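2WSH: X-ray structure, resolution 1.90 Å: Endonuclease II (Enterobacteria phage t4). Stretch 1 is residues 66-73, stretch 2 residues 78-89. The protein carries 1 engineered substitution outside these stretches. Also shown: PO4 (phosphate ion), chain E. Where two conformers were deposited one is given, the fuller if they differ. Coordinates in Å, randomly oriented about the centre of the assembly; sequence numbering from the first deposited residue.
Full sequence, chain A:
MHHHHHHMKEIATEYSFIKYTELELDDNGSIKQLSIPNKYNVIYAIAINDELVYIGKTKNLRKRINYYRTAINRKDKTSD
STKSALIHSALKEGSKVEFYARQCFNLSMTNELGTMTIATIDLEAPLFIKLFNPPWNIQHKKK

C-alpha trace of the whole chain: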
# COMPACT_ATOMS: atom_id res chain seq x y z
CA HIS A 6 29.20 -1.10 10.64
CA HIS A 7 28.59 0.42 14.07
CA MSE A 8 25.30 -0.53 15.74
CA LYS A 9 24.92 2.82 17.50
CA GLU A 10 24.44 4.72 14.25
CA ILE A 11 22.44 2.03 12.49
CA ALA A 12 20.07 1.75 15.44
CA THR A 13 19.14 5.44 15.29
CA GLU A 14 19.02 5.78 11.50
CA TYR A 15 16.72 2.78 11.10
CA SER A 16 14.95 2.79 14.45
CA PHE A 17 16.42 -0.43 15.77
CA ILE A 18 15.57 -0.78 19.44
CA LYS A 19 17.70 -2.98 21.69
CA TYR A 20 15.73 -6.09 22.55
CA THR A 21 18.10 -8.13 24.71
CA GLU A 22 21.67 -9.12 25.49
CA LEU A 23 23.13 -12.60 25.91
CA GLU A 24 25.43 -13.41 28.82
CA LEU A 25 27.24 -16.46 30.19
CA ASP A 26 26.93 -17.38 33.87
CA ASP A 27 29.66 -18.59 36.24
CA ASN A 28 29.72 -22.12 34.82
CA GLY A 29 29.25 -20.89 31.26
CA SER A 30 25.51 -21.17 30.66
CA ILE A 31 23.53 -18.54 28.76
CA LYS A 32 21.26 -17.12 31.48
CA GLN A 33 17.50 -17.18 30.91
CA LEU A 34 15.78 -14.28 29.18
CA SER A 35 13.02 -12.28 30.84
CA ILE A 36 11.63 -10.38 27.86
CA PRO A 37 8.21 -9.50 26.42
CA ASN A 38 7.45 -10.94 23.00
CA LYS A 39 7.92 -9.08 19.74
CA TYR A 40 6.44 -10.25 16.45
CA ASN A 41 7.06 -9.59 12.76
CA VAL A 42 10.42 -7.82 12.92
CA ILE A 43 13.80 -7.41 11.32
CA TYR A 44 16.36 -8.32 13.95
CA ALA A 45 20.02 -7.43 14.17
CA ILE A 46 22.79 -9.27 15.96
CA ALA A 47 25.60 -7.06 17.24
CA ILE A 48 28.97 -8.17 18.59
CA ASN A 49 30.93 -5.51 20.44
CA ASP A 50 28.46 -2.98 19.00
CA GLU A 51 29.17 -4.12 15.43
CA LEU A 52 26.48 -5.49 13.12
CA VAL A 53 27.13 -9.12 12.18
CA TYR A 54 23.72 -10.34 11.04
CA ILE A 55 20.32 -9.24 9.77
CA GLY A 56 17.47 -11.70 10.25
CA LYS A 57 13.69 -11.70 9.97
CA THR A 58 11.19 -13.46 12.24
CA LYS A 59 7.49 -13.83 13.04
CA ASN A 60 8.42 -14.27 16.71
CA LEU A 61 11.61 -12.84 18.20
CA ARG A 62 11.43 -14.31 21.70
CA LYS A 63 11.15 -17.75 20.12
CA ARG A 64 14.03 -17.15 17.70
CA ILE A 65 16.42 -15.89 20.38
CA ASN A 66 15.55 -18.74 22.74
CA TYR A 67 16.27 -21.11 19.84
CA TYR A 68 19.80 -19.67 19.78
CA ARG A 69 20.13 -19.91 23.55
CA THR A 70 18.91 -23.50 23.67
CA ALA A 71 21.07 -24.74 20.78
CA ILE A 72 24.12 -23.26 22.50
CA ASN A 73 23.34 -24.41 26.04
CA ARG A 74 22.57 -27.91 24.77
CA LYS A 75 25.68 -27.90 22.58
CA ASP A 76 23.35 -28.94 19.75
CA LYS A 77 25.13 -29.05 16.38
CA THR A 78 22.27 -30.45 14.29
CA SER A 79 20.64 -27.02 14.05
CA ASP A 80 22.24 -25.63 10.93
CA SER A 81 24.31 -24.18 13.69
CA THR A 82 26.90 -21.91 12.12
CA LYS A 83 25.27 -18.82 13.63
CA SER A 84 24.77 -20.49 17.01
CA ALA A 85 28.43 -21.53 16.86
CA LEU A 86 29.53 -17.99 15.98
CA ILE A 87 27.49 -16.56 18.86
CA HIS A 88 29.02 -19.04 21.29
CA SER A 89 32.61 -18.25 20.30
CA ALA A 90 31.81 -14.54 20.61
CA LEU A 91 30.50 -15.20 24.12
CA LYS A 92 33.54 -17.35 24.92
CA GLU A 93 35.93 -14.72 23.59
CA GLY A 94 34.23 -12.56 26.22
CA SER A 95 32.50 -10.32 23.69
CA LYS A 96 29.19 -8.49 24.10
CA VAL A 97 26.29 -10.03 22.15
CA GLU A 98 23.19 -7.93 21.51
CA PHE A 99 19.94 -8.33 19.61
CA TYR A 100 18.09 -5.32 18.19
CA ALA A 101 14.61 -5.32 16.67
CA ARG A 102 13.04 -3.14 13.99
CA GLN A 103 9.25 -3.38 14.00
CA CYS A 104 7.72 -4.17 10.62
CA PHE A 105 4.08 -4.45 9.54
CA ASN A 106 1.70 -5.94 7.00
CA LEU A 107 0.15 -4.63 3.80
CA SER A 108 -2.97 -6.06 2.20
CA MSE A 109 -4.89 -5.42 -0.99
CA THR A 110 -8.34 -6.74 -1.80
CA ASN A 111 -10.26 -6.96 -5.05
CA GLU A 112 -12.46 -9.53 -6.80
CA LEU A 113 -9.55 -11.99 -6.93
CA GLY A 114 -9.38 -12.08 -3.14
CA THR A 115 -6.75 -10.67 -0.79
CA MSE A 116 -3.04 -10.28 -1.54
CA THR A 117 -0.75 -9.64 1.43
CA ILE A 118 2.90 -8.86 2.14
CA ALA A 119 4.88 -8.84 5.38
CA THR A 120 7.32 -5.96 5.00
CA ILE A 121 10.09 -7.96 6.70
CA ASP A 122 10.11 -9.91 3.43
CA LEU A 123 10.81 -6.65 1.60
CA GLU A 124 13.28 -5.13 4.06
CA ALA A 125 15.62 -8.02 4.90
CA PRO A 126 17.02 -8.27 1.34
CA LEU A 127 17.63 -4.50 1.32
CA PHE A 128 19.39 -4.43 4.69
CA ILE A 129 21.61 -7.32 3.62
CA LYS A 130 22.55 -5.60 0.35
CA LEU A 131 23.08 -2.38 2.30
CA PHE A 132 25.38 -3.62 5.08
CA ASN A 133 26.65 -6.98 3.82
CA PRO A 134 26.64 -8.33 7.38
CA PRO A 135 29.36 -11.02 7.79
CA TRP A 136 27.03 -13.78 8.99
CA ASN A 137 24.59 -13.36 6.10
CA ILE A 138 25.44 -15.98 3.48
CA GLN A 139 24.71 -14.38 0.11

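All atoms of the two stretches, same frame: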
# COMPACT_ATOMS: atom_id res chain seq x y z
N ASN A 66 15.50 -17.57 21.87
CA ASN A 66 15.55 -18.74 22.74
C ASN A 66 16.04 -20.00 22.00
O ASN A 66 16.67 -20.87 22.60
CB ASN A 66 14.20 -18.98 23.41
CG ASN A 66 14.04 -18.18 24.68
OD1 ASN A 66 12.98 -17.62 24.95
ND2 ASN A 66 15.10 -18.12 25.48
N TYR A 67 15.74 -20.07 20.71
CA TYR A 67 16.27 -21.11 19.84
C TYR A 67 17.80 -21.06 19.88
O TYR A 67 18.45 -22.09 20.07
CB TYR A 67 15.74 -20.92 18.41
CG TYR A 67 16.43 -21.73 17.34
CD1 TYR A 67 15.84 -22.88 16.81
CD2 TYR A 67 17.67 -21.35 16.83
CE1 TYR A 67 16.46 -23.61 15.81
CE2 TYR A 67 18.30 -22.07 15.84
CZ TYR A 67 17.69 -23.21 15.33
OH TYR A 67 18.32 -23.93 14.35
N TYR A 68 18.35 -19.87 19.69
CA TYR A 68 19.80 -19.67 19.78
C TYR A 68 20.32 -20.11 21.13
O TYR A 68 21.26 -20.90 21.22
CB TYR A 68 20.18 -18.20 19.55
CG TYR A 68 20.05 -17.72 18.12
CD1 TYR A 68 20.72 -18.35 17.09
CD2 TYR A 68 19.28 -16.60 17.82
CE1 TYR A 68 20.60 -17.91 15.78
CE2 TYR A 68 19.17 -16.15 16.52
CZ TYR A 68 19.83 -16.80 15.51
OH TYR A 68 19.71 -16.35 14.21
N ARG A 69 19.71 -19.58 22.20
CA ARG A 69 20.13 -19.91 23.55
C ARG A 69 20.14 -21.41 23.81
O ARG A 69 21.11 -21.96 24.34
CB ARG A 69 19.22 -19.21 24.57
CG ARG A 69 19.38 -19.75 25.98
CD ARG A 69 18.61 -18.93 27.01
NE ARG A 69 18.97 -19.32 28.37
CZ ARG A 69 18.39 -20.31 29.04
NH1 ARG A 69 17.41 -21.01 28.48
NH2 ARG A 69 18.78 -20.60 30.27
N THR A 70 19.05 -22.07 23.45
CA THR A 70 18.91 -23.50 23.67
C THR A 70 19.96 -24.31 22.91
O THR A 70 20.64 -25.15 23.49
CB THR A 70 17.51 -24.00 23.27
OG1 THR A 70 16.53 -23.33 24.06
CG2 THR A 70 17.39 -25.50 23.48
N ALA A 71 20.08 -24.04 21.61
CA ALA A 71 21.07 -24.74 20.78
C ALA A 71 22.45 -24.66 21.41
O ALA A 71 23.19 -25.64 21.44
CB ALA A 71 21.09 -24.15 19.38
N ILE A 72 22.79 -23.48 21.93
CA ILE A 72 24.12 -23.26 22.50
C ILE A 72 24.28 -23.95 23.85
O ILE A 72 25.29 -24.62 24.09
CB ILE A 72 24.42 -21.75 22.64
CG1 ILE A 72 24.46 -21.09 21.25
CG2 ILE A 72 25.73 -21.52 23.39
CD1 ILE A 72 24.47 -19.58 21.28
N ASN A 73 23.30 -23.78 24.72
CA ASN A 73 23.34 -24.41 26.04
C ASN A 73 23.34 -25.94 25.95
O ASN A 73 23.96 -26.61 26.77
CB ASN A 73 22.17 -23.93 26.90
CG ASN A 73 22.40 -22.54 27.47
OD1 ASN A 73 23.47 -21.96 27.31
ND2 ASN A 73 21.39 -22.01 28.15
N THR A 78 23.10 -29.97 15.39
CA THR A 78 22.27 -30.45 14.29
C THR A 78 21.45 -29.31 13.70
O THR A 78 20.77 -29.47 12.69
CB THR A 78 21.31 -31.56 14.76
OG1 THR A 78 20.28 -30.99 15.58
CG2 THR A 78 22.06 -32.62 15.55
N SER A 79 21.53 -28.15 14.34
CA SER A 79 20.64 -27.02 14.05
C SER A 79 20.76 -26.28 12.72
O SER A 79 19.95 -25.38 12.46
CB SER A 79 20.79 -25.99 15.17
OG SER A 79 21.41 -26.57 16.31
N ASP A 80 21.73 -26.62 11.88
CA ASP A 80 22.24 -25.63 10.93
C ASP A 80 22.73 -24.55 11.88
O ASP A 80 22.05 -23.55 12.13
CB ASP A 80 21.14 -25.09 10.02
CG ASP A 80 21.54 -23.79 9.32
OD1 ASP A 80 22.75 -23.46 9.32
OD2 ASP A 80 20.65 -23.10 8.78
N SER A 81 23.91 -24.78 12.43
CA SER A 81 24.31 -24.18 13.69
C SER A 81 25.50 -23.25 13.55
O SER A 81 26.15 -22.93 14.55
CB SER A 81 24.67 -25.30 14.66
OG SER A 81 25.50 -26.26 14.01
N THR A 82 25.79 -22.81 12.33
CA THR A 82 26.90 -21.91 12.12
C THR A 82 26.73 -20.64 12.95
O THR A 82 27.64 -20.23 13.67
CB THR A 82 27.07 -21.56 10.63
OG1 THR A 82 27.65 -22.67 9.94
CG2 THR A 82 27.97 -20.36 10.47
N LYS A 83 25.55 -20.03 12.87
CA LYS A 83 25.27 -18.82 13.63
C LYS A 83 25.35 -19.07 15.14
O LYS A 83 25.96 -18.29 15.87
CB LYS A 83 23.92 -18.22 13.25
CG LYS A 83 23.95 -17.33 12.02
CD LYS A 83 22.58 -16.75 11.73
CE LYS A 83 21.57 -17.86 11.48
NZ LYS A 83 20.18 -17.32 11.43
N SER A 84 24.72 -20.15 15.60
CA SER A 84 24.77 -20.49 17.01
C SER A 84 26.22 -20.69 17.45
O SER A 84 26.60 -20.31 18.56
CB SER A 84 23.94 -21.74 17.31
OG SER A 84 22.56 -21.48 17.16
N ALA A 85 27.02 -21.29 16.57
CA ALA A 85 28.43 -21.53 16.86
C ALA A 85 29.23 -20.23 16.89
O ALA A 85 30.16 -20.08 17.68
CB ALA A 85 29.02 -22.49 15.84
N LEU A 86 28.86 -19.29 16.02
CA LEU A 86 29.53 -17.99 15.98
C LEU A 86 29.19 -17.19 17.24
O LEU A 86 30.06 -16.53 17.82
CB LEU A 86 29.11 -17.22 14.73
CG LEU A 86 29.63 -17.79 13.40
CD1 LEU A 86 28.69 -17.44 12.26
CD2 LEU A 86 31.03 -17.29 13.11
N ILE A 87 27.93 -17.24 17.65
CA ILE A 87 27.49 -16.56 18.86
C ILE A 87 28.22 -17.10 20.09
O ILE A 87 28.64 -16.34 20.96
CB ILE A 87 25.96 -16.72 19.06
CG1 ILE A 87 25.20 -16.00 17.95
CG2 ILE A 87 25.54 -16.21 20.43
CD1 ILE A 87 23.70 -16.33 17.92
N HIS A 88 28.38 -18.42 20.14
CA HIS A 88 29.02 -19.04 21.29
C HIS A 88 30.50 -18.69 21.42
O HIS A 88 30.99 -18.47 22.52
CB HIS A 88 28.83 -20.56 21.26
CG HIS A 88 29.26 -21.24 22.53
ND1 HIS A 88 29.88 -22.47 22.54
CD2 HIS A 88 29.18 -20.85 23.82
CE1 HIS A 88 30.14 -22.82 23.79
NE2 HIS A 88 29.72 -21.85 24.59
N SER A 89 31.20 -18.62 20.29
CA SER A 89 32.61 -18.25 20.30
C SER A 89 32.78 -16.77 20.62
O SER A 89 33.77 -16.37 21.23
CB SER A 89 33.30 -18.62 18.99
OG SER A 89 32.70 -17.96 17.89
P PO4 E . 16.83 -17.01 10.92
O1 PO4 E . 17.50 -15.85 10.20
O2 PO4 E . 15.52 -17.33 10.25
O3 PO4 E . 17.72 -18.23 10.91
O4 PO4 E . 16.60 -16.57 12.34

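Residues 66-73 form the continuation of a helix that begins earlier in the chain, whereas stretch 2 starts as loop and enters a helix at Thr82 that runs on past Ser89. The two helix axes approach to 9.4 Å and cross steeply, with 74° between their N-to-C directions, so contact is concentrated around the crossing point. There the backbones come nearest at Tyr68 and Ser84, whose CA atoms lie 5.7 Å apart. Each helix satisfies its own backbone, for example through Ile72 N to Tyr68 O and His88 N to Ser84 O; no backbone hydrogen bond joins the stretches, and side chains make the contacts, some of them against backbone oxygens. Together the two stretches bury 465 Å².

Ser84 occupies the middle of the contact, where its small side chain suits the close backbone approach. Its OG lies 3.8 Å from Ala71 CB and 3.6 Å from Tyr68 CD1, near the plane of the tyrosine ring, and none of these contacts is a hydrogen bond. Ala71, also small, points toward stretch 2 and packs against both Ser84 and the loop, with its CB 3.9 Å from Ser79 OG.

Ile72 has the largest area covered by the other stretch, 95 Å². With chi1 m and chi2 t, it places CG1 3.5 Å from Ser84 O and CD1 3.6 Å from Ile87 CG2, while its CG2 reaches 3.5 Å from His88 CD2. One branched side chain thus spans about one turn of the second helix, from Ser84 to His88. Ile87 in turn directs its CD1 over one face of the Tyr68 ring, 4.0 Å from the ring centroid and 24° off the normal. This CH-pi contact joins the aromatic ring to the aliphatic pair, and burial of these apolar surfaces away from water favours the packing.

The polar end of Tyr68 serves a different partner. Its CA-to-CB bond points sideways, but the ring carries OH to Lys83, where NZ donates a 3.0 Å hydrogen bond to Tyr68 OH. The same NZ donates to O3 of the phosphate ion at 2.7 Å, an interaction reinforced by opposite charges. The ion, probably from the crystallisation liquor, also lies near the tyrosine, with its O4 3.6 Å from Tyr68 OH.

At the exposed margin, the CA-to-CB bond of Tyr67 points sideways, but in the t rotamer the ring brings its OH close to the loop. Its OH comes within 2.9 Å of Ser79 O, but the angle is too poor for a hydrogen bond; Ser79 CB, 3.3 Å from Tyr67 OH, adds close packing.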